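Local coordinates for protein ubiquitin-conjugating enzyme E2-21 kDa (Pichia angusta, PDB 5NL8) that probably acts as a ubiquitin-conjugating (E2) enzyme, taking ubiquitin from E1 as a cysteine thioester and passing it to other proteins, in support of peroxisome biogenesis, at residues Met108-Val113 / Thr169-Leu174; Glu59-Lys64 / Tyr177-Tyr182. One frame throughout, in Å; residues are numbered along the deposited sequence.

Contact 1: residues Met108-Val113 / Thr169-Leu174; sequences MPHPNV and TAYKDL
Y171 reaches across from helix 168-181 and presses its phenol against the pyrrolidine of P111. The hydroxyl oxygen makes the closest approach, 3.2 Å from Y171 OH to P111 CD, while P111 CG lies near the plane of the phenol at its edge, 4.0 Å from Y171 CE2. With CG anti to the backbone N (chi1 -167°), the Y171 ring projects from the helix to meet the loop end-on. P111 is itself backed by H110, since P111 CD sits 3.3 Å above one face of the imidazole, offset toward the rim. H110, P111 and N112 form the HPN motif of E2 enzymes, close to the predicted catalytic C121. A type I turn from H110 to V113 folds the motif, and proline suits its second position because its ring confines phi to the range needed there (here -50°). N112 N donates an almost straight bond to H110 ND1 (2.9 Å, 168°), while H110 NE2 bonds to L145 O, so both imidazole nitrogens are engaged and the ring's rotation is fixed. M159 adds apolar cover to P111 and Y171. The packing is looser beside P109 and L174, which face each other without touching; beyond them T169 and D173 are exposed.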
ATOM      1  N   MET A 108      -8.783   1.462  -4.126  1.00 26.35           N
ATOM      2  CA  MET A 108      -8.054   0.197  -4.214  1.00 27.12           C
ATOM      3  C   MET A 108      -9.000  -1.001  -4.283  1.00 34.83           C
ATOM      4  O   MET A 108      -9.473  -1.490  -3.257  1.00 35.09           O
ATOM      5  CB  MET A 108      -7.089   0.045  -3.030  1.00 26.78           C
ATOM      6  CG  MET A 108      -6.459  -1.349  -2.884  1.00 26.10           C
ATOM      7  SD  MET A 108      -5.781  -2.044  -4.408  1.00 34.51           S
ATOM      8  CE  MET A 108      -4.328  -1.025  -4.606  1.00 33.32           C
ATOM      9  N   PRO A 109      -9.286  -1.472  -5.506  1.00 34.85           N
ATOM     10  CA  PRO A 109     -10.084  -2.683  -5.715  1.00 28.23           C
ATOM     11  C   PRO A 109      -9.215  -3.937  -5.666  1.00 34.33           C
ATOM     12  O   PRO A 109      -8.414  -4.191  -6.570  1.00 38.90           O
ATOM     13  CB  PRO A 109     -10.681  -2.469  -7.106  1.00 24.03           C
ATOM     14  CG  PRO A 109      -9.675  -1.639  -7.811  1.00 33.33           C
ATOM     15  CD  PRO A 109      -8.982  -0.787  -6.776  1.00 28.63           C
ATOM     16  N   HIS A 110      -9.381  -4.717  -4.607  1.00 30.06           N
ATOM     17  CA  HIS A 110      -8.531  -5.871  -4.372  1.00 30.88           C
ATOM     18  C   HIS A 110      -9.243  -6.840  -3.441  1.00 33.04           C
ATOM     19  O   HIS A 110      -9.912  -6.415  -2.500  1.00 32.08           O
ATOM     20  CB  HIS A 110      -7.186  -5.431  -3.777  1.00 23.97           C
ATOM     21  CG  HIS A 110      -6.186  -6.535  -3.641  1.00 32.69           C
ATOM     22  ND1 HIS A 110      -6.243  -7.472  -2.628  1.00 31.11           N
ATOM     23  CD2 HIS A 110      -5.093  -6.847  -4.378  1.00 27.30           C
ATOM     24  CE1 HIS A 110      -5.232  -8.314  -2.755  1.00 34.47           C
ATOM     25  NE2 HIS A 110      -4.520  -7.956  -3.806  1.00 30.73           N
ATOM     26  N   PRO A 111      -9.120  -8.145  -3.715  1.00 28.42           N
ATOM     27  CA  PRO A 111      -9.748  -9.204  -2.919  1.00 34.52           C
ATOM     28  C   PRO A 111      -9.514  -9.090  -1.408  1.00 34.00           C
ATOM     29  O   PRO A 111     -10.415  -9.439  -0.642  1.00 32.77           O
ATOM     30  CB  PRO A 111      -9.097 -10.471  -3.472  1.00 31.88           C
ATOM     31  CG  PRO A 111      -8.859 -10.145  -4.910  1.00 28.72           C
ATOM     32  CD  PRO A 111      -8.483  -8.681  -4.932  1.00 36.82           C
ATOM     33  N   ASN A 112      -8.351  -8.601  -0.987  1.00 25.60           N
ATOM     34  CA  ASN A 112      -8.024  -8.546   0.438  1.00 34.14           C
ATOM     35  C   ASN A 112      -8.082  -7.134   1.033  1.00 36.48           C
ATOM     36  O   ASN A 112      -7.471  -6.864   2.067  1.00 34.15           O
ATOM     37  CB  ASN A 112      -6.633  -9.140   0.681  1.00 33.41           C
ATOM     38  CG  ASN A 112      -6.500 -10.559   0.155  1.00 38.73           C
ATOM     39  OD1 ASN A 112      -5.811 -10.802  -0.837  1.00 39.29           O
ATOM     40  ND2 ASN A 112      -7.147 -11.504   0.825  1.00 39.50           N
ATOM     41  N   VAL A 113      -8.816  -6.239   0.380  1.00 33.51           N
ATOM     42  CA  VAL A 113      -8.926  -4.855   0.837  1.00 31.85           C
ATOM     43  C   VAL A 113     -10.380  -4.384   0.921  1.00 38.10           C
ATOM     44  O   VAL A 113     -11.157  -4.575  -0.015  1.00 43.23           O
ATOM     45  CB  VAL A 113      -8.142  -3.893  -0.095  1.00 42.84           C
ATOM     46  CG1 VAL A 113      -8.366  -2.439   0.307  1.00 30.77           C
ATOM     47  CG2 VAL A 113      -6.657  -4.224  -0.086  1.00 31.58           C
ATOM     48  N   THR A 169      -9.582 -11.170 -17.349  1.00 48.73           N
ATOM     49  CA  THR A 169      -9.829  -9.989 -18.158  1.00 48.25           C
ATOM     50  C   THR A 169     -10.697  -8.973 -17.424  1.00 50.46           C
ATOM     51  O   THR A 169     -10.423  -7.775 -17.463  1.00 66.87           O
ATOM     52  CB  THR A 169     -10.497 -10.358 -19.494  1.00 59.66           C
ATOM     53  OG1 THR A 169      -9.695 -11.332 -20.177  1.00 69.31           O
ATOM     54  CG2 THR A 169     -10.653  -9.125 -20.373  1.00 59.96           C
ATOM     55  N   ALA A 170     -11.737  -9.452 -16.749  1.00 51.21           N
ATOM     56  CA  ALA A 170     -12.651  -8.564 -16.032  1.00 54.26           C
ATOM     57  C   ALA A 170     -11.952  -7.909 -14.840  1.00 47.89           C
ATOM     58  O   ALA A 170     -12.128  -6.720 -14.576  1.00 47.74           O
ATOM     59  CB  ALA A 170     -13.882  -9.328 -15.578  1.00 41.07           C
ATOM     60  N   TYR A 171     -11.166  -8.711 -14.130  1.00 47.90           N
ATOM     61  CA  TYR A 171     -10.311  -8.258 -13.036  1.00 44.09           C
ATOM     62  C   TYR A 171      -9.415  -7.098 -13.486  1.00 36.83           C
ATOM     63  O   TYR A 171      -9.484  -5.974 -12.951  1.00 42.37           O
ATOM     64  CB  TYR A 171      -9.472  -9.445 -12.553  1.00 38.96           C
ATOM     65  CG  TYR A 171      -8.748  -9.290 -11.238  1.00 37.50           C
ATOM     66  CD1 TYR A 171      -7.495  -8.697 -11.176  1.00 47.67           C
ATOM     67  CD2 TYR A 171      -9.294  -9.792 -10.063  1.00 36.30           C
ATOM     68  CE1 TYR A 171      -6.819  -8.577  -9.975  1.00 45.15           C
ATOM     69  CE2 TYR A 171      -8.627  -9.677  -8.858  1.00 33.25           C
ATOM     70  CZ  TYR A 171      -7.389  -9.067  -8.820  1.00 43.61           C
ATOM     71  OH  TYR A 171      -6.718  -8.950  -7.626  1.00 44.59           O
ATOM     72  N   LYS A 172      -8.593  -7.386 -14.494  1.00 40.58           N
ATOM     73  CA  LYS A 172      -7.682  -6.405 -15.073  1.00 45.73           C
ATOM     74  C   LYS A 172      -8.409  -5.139 -15.520  1.00 42.39           C
ATOM     75  O   LYS A 172      -7.968  -4.028 -15.229  1.00 55.36           O
ATOM     76  CB  LYS A 172      -6.931  -7.011 -16.264  1.00 60.23           C
ATOM     77  CG  LYS A 172      -5.756  -7.906 -15.893  1.00 75.29           C
ATOM     78  CD  LYS A 172      -5.170  -8.575 -17.133  1.00 86.74           C
ATOM     79  CE  LYS A 172      -4.125  -9.623 -16.772  1.00 90.77           C
ATOM     80  NZ  LYS A 172      -3.117  -9.109 -15.800  1.00 88.31           N
ATOM     81  N   ASP A 173      -9.520  -5.317 -16.230  1.00 43.16           N
ATOM     82  CA  ASP A 173     -10.304  -4.194 -16.743  1.00 48.48           C
ATOM     83  C   ASP A 173     -10.841  -3.308 -15.623  1.00 44.98           C
ATOM     84  O   ASP A 173     -10.868  -2.083 -15.750  1.00 49.15           O
ATOM     85  CB  ASP A 173     -11.465  -4.698 -17.599  1.00 57.87           C
ATOM     86  CG  ASP A 173     -11.017  -5.183 -18.961  1.00 80.52           C
ATOM     87  OD1 ASP A 173     -11.889  -5.555 -19.774  1.00 81.04           O
ATOM     88  OD2 ASP A 173      -9.795  -5.187 -19.221  1.00 91.02           O
ATOM     89  N   LEU A 174     -11.270  -3.932 -14.533  1.00 40.31           N
ATOM     90  CA  LEU A 174     -11.782  -3.193 -13.384  1.00 43.94           C
ATOM     91  C   LEU A 174     -10.669  -2.353 -12.749  1.00 38.96           C
ATOM     92  O   LEU A 174     -10.829  -1.136 -12.540  1.00 40.25           O
ATOM     93  CB  LEU A 174     -12.388  -4.157 -12.362  1.00 49.73           C
ATOM     94  CG  LEU A 174     -13.658  -3.725 -11.627  1.00 54.01           C
ATOM     95  CD1 LEU A 174     -14.678  -3.135 -12.588  1.00 46.61           C
ATOM     96  CD2 LEU A 174     -14.250  -4.904 -10.882  1.00 57.24           C
TER

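Contact 2: residues Glu59-Lys64 / Tyr177-Tyr182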
ATOM      1  N   GLU A  59       0.270  -2.499 -12.231  1.00 39.61           N
ATOM      2  CA  GLU A  59       1.587  -1.979 -12.617  1.00 44.97           C
ATOM      3  C   GLU A  59       1.549  -0.521 -13.074  1.00 43.58           C
ATOM      4  O   GLU A  59       0.552  -0.062 -13.634  1.00 42.08           O
ATOM      5  CB  GLU A  59       2.206  -2.845 -13.725  1.00 38.87           C
ATOM      6  CG  GLU A  59       1.554  -2.691 -15.091  1.00 49.36           C
ATOM      7  CD  GLU A  59       2.257  -3.498 -16.173  1.00 74.89           C
ATOM      8  OE1 GLU A  59       1.877  -3.363 -17.357  1.00 81.33           O
ATOM      9  OE2 GLU A  59       3.187  -4.266 -15.845  1.00 68.91           O
ATOM     10  N   ASP A  60       2.645   0.193 -12.816  1.00 45.22           N
ATOM     11  CA  ASP A  60       2.815   1.588 -13.233  1.00 52.78           C
ATOM     12  C   ASP A  60       1.723   2.518 -12.705  1.00 55.15           C
ATOM     13  O   ASP A  60       1.158   3.318 -13.452  1.00 58.48           O
ATOM     14  CB  ASP A  60       2.880   1.682 -14.759  1.00 68.17           C
ATOM     15  CG  ASP A  60       4.175   1.128 -15.321  1.00 88.95           C
ATOM     16  OD1 ASP A  60       5.225   1.280 -14.659  1.00 88.37           O
ATOM     17  OD2 ASP A  60       4.142   0.542 -16.424  1.00100.80           O
ATOM     18  N   ALA A  61       1.433   2.408 -11.414  1.00 37.92           N
ATOM     19  CA  ALA A  61       0.523   3.326 -10.743  1.00 37.77           C
ATOM     20  C   ALA A  61       0.879   3.360  -9.269  1.00 34.66           C
ATOM     21  O   ALA A  61       1.381   2.373  -8.731  1.00 38.92           O
ATOM     22  CB  ALA A  61      -0.925   2.908 -10.947  1.00 35.60           C
ATOM     23  N   LEU A  62       0.632   4.491  -8.618  1.00 29.87           N
ATOM     24  CA  LEU A  62       1.038   4.670  -7.226  1.00 29.04           C
ATOM     25  C   LEU A  62      -0.147   4.655  -6.258  1.00 34.40           C
ATOM     26  O   LEU A  62      -1.234   5.135  -6.583  1.00 34.16           O
ATOM     27  CB  LEU A  62       1.811   5.980  -7.067  1.00 34.40           C
ATOM     28  CG  LEU A  62       3.023   6.195  -7.978  1.00 36.37           C
ATOM     29  CD1 LEU A  62       3.587   7.595  -7.794  1.00 28.08           C
ATOM     30  CD2 LEU A  62       4.090   5.151  -7.711  1.00 34.45           C
ATOM     31  N   TRP A  63       0.080   4.104  -5.070  1.00 32.31           N
ATOM     32  CA  TRP A  63      -0.907   4.140  -3.995  1.00 27.12           C
ATOM     33  C   TRP A  63      -0.297   4.628  -2.685  1.00 26.41           C
ATOM     34  O   TRP A  63       0.890   4.421  -2.416  1.00 29.49           O
ATOM     35  CB  TRP A  63      -1.533   2.763  -3.779  1.00 27.41           C
ATOM     36  CG  TRP A  63      -2.592   2.433  -4.768  1.00 32.26           C
ATOM     37  CD1 TRP A  63      -3.926   2.693  -4.657  1.00 21.06           C
ATOM     38  CD2 TRP A  63      -2.409   1.777  -6.027  1.00 26.49           C
ATOM     39  NE1 TRP A  63      -4.591   2.232  -5.771  1.00 26.99           N
ATOM     40  CE2 TRP A  63      -3.684   1.668  -6.629  1.00 32.27           C
ATOM     41  CE3 TRP A  63      -1.300   1.268  -6.706  1.00 31.02           C
ATOM     42  CZ2 TRP A  63      -3.873   1.074  -7.876  1.00 29.28           C
ATOM     43  CZ3 TRP A  63      -1.489   0.677  -7.947  1.00 29.67           C
ATOM     44  CH2 TRP A  63      -2.767   0.585  -8.518  1.00 30.07           C
ATOM     45  N   LYS A  64      -1.129   5.271  -1.872  1.00 35.02           N
ATOM     46  CA  LYS A  64      -0.711   5.776  -0.572  1.00 34.26           C
ATOM     47  C   LYS A  64      -1.171   4.828   0.528  1.00 28.66           C
ATOM     48  O   LYS A  64      -2.234   4.209   0.430  1.00 30.19           O
ATOM     49  CB  LYS A  64      -1.270   7.181  -0.334  1.00 34.22           C
ATOM     50  CG  LYS A  64      -0.306   8.151   0.330  1.00 53.96           C
ATOM     51  CD  LYS A  64      -0.379   9.522  -0.338  1.00 65.53           C
ATOM     52  CE  LYS A  64       0.603  10.517   0.271  1.00 67.79           C
ATOM     53  NZ  LYS A  64       0.284  10.824   1.695  1.00 60.42           N
ATOM     54  N   TYR A 177      -9.808   0.472 -14.860  1.00 32.27           N
ATOM     55  CA  TYR A 177     -10.855   1.489 -14.774  1.00 32.87           C
ATOM     56  C   TYR A 177     -10.642   2.419 -13.586  1.00 35.53           C
ATOM     57  O   TYR A 177     -10.667   3.649 -13.730  1.00 42.94           O
ATOM     58  CB  TYR A 177     -12.236   0.841 -14.678  1.00 44.01           C
ATOM     59  CG  TYR A 177     -13.361   1.825 -14.420  1.00 43.95           C
ATOM     60  CD1 TYR A 177     -13.823   2.666 -15.427  1.00 50.42           C
ATOM     61  CD2 TYR A 177     -13.964   1.909 -13.169  1.00 42.92           C
ATOM     62  CE1 TYR A 177     -14.854   3.564 -15.197  1.00 50.61           C
ATOM     63  CE2 TYR A 177     -14.997   2.806 -12.930  1.00 49.16           C
ATOM     64  CZ  TYR A 177     -15.436   3.630 -13.948  1.00 55.78           C
ATOM     65  OH  TYR A 177     -16.459   4.521 -13.717  1.00 66.72           O
ATOM     66  N   TYR A 178     -10.432   1.842 -12.407  1.00 35.54           N
ATOM     67  CA  TYR A 178     -10.262   2.694 -11.233  1.00 34.16           C
ATOM     68  C   TYR A 178      -8.959   3.498 -11.300  1.00 37.14           C
ATOM     69  O   TYR A 178      -8.926   4.653 -10.880  1.00 34.00           O
ATOM     70  CB  TYR A 178     -10.343   1.865  -9.949  1.00 29.83           C
ATOM     71  CG  TYR A 178     -11.776   1.531  -9.594  1.00 32.30           C
ATOM     72  CD1 TYR A 178     -12.564   2.430  -8.883  1.00 31.74           C
ATOM     73  CD2 TYR A 178     -12.353   0.334 -10.004  1.00 32.82           C
ATOM     74  CE1 TYR A 178     -13.883   2.138  -8.577  1.00 32.86           C
ATOM     75  CE2 TYR A 178     -13.669   0.034  -9.701  1.00 31.33           C
ATOM     76  CZ  TYR A 178     -14.428   0.939  -8.989  1.00 30.15           C
ATOM     77  OH  TYR A 178     -15.733   0.637  -8.689  1.00 40.86           O
ATOM     78  N   ILE A 179      -7.903   2.910 -11.858  1.00 32.80           N
ATOM     79  CA  ILE A 179      -6.651   3.641 -12.055  1.00 28.55           C
ATOM     80  C   ILE A 179      -6.851   4.844 -12.981  1.00 36.09           C
ATOM     81  O   ILE A 179      -6.358   5.940 -12.720  1.00 35.89           O
ATOM     82  CB  ILE A 179      -5.545   2.735 -12.644  1.00 36.73           C
ATOM     83  CG1 ILE A 179      -5.083   1.710 -11.610  1.00 28.71           C
ATOM     84  CG2 ILE A 179      -4.352   3.564 -13.108  1.00 36.94           C
ATOM     85  CD1 ILE A 179      -3.990   0.801 -12.111  1.00 33.55           C
ATOM     86  N   ALA A 180      -7.595   4.635 -14.059  1.00 39.08           N
ATOM     87  CA  ALA A 180      -7.781   5.674 -15.061  1.00 42.19           C
ATOM     88  C   ALA A 180      -8.733   6.778 -14.606  1.00 48.88           C
ATOM     89  O   ALA A 180      -8.592   7.929 -15.020  1.00 41.11           O
ATOM     90  CB  ALA A 180      -8.276   5.061 -16.357  1.00 44.51           C
ATOM     91  N   LYS A 181      -9.700   6.442 -13.756  1.00 43.51           N
ATOM     92  CA  LYS A 181     -10.735   7.416 -13.420  1.00 39.46           C
ATOM     93  C   LYS A 181     -10.598   8.091 -12.054  1.00 42.97           C
ATOM     94  O   LYS A 181     -11.124   9.187 -11.849  1.00 42.47           O
ATOM     95  CB  LYS A 181     -12.112   6.758 -13.515  1.00 44.06           C
ATOM     96  CG  LYS A 181     -12.694   6.784 -14.915  1.00 70.41           C
ATOM     97  CD  LYS A 181     -12.638   8.194 -15.487  1.00 74.05           C
ATOM     98  CE  LYS A 181     -13.465   8.323 -16.752  1.00 73.96           C
ATOM     99  NZ  LYS A 181     -13.390   9.700 -17.314  1.00 75.29           N
ATOM    100  N   TYR A 182      -9.897   7.456 -11.122  1.00 30.76           N
ATOM    101  CA  TYR A 182      -9.876   7.951  -9.749  1.00 34.95           C
ATOM    102  C   TYR A 182      -8.484   8.323  -9.228  1.00 36.80           C
ATOM    103  O   TYR A 182      -8.163   8.064  -8.067  1.00 35.77           O
ATOM    104  CB  TYR A 182     -10.518   6.911  -8.827  1.00 32.05           C
ATOM    105  CG  TYR A 182     -12.006   6.752  -9.049  1.00 34.82           C
ATOM    106  CD1 TYR A 182     -12.915   7.576  -8.396  1.00 45.43           C
ATOM    107  CD2 TYR A 182     -12.502   5.782  -9.907  1.00 44.13           C
ATOM    108  CE1 TYR A 182     -14.277   7.439  -8.593  1.00 37.92           C
ATOM    109  CE2 TYR A 182     -13.863   5.634 -10.110  1.00 39.27           C
ATOM    110  CZ  TYR A 182     -14.746   6.466  -9.450  1.00 51.33           C
ATOM    111  OH  TYR A 182     -16.103   6.326  -9.648  1.00 55.31           O
TER
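A61 and W63 receive the side chain of I179, which comes from the last turns of helix 168-181 toward the beginning of strand 62-68. The approach to that strand starts at E59, whose OE2 accepts a hydrogen bond from Q55 N and whose side chain starts off away from the helix. D60 follows with left-handed backbone angles (phi 57°), its carboxylate on the exposed side, where a charged residue is at home; it is poorly ordered. A61 then directs its methyl at the helix: A61 CB lies 3.9 Å from I179 CD1 and 4.1 Å from I179 CG2, so two branches of the isoleucine rest on one small group. Alanine fits because its short side chain lets the helix come near, with the CA atoms of A61 and I179 7.3 Å apart. L62 turns its side chain elsewhere, but its backbone is paired with C105.

W63 offers the benzo part of its indole. W63 CH2 meets I179 CD1 at 3.8 Å, and W63 CZ2 meets I179 CG1 at 4.0 Å, the two side chains crossing at about a right angle. I179 is extended, with CD1 trans along the chain (chi2 -179°), which carries that methyl out to where alanine and tryptophan can both touch it. The indole N-H, on the neighbouring five-membered ring, is held by a hydrogen bond from W63 NE1 to K107 O. K64, the next strand residue, sends its NZ to S47 OG. The packing of A61 and W63 on I179 joins the start of the third strand of the four-stranded meander of the UBC fold to the C-terminal helix. No hydrogen bond crosses between the segments, so their association here rests on dispersion and burial of apolar surface, and it depends on the fit of shapes more than on any fixed bond direction.

How the contacts relate
Both contacts hold helix 168-181, contact 1 through an earlier turn and contact 2 near its end, their centres about 11 Å apart. Contact 1 is the more buried and bears on the loop carrying the HPN motif, near the predicted active site; contact 2 is partly buried, away from that site, and bears on the central sheet. Their chemistry differs accordingly: a phenol against proline, beside a hydrogen-bonded imidazole, in the first; an aliphatic chain against a methyl and an indole in the second. They also touch directly, with M108 CE 3.4 Å from W63 CE2 and P109 CG 4.0 Å from Y178 CD2, so that the two abut largely through residues beside their main touching groups.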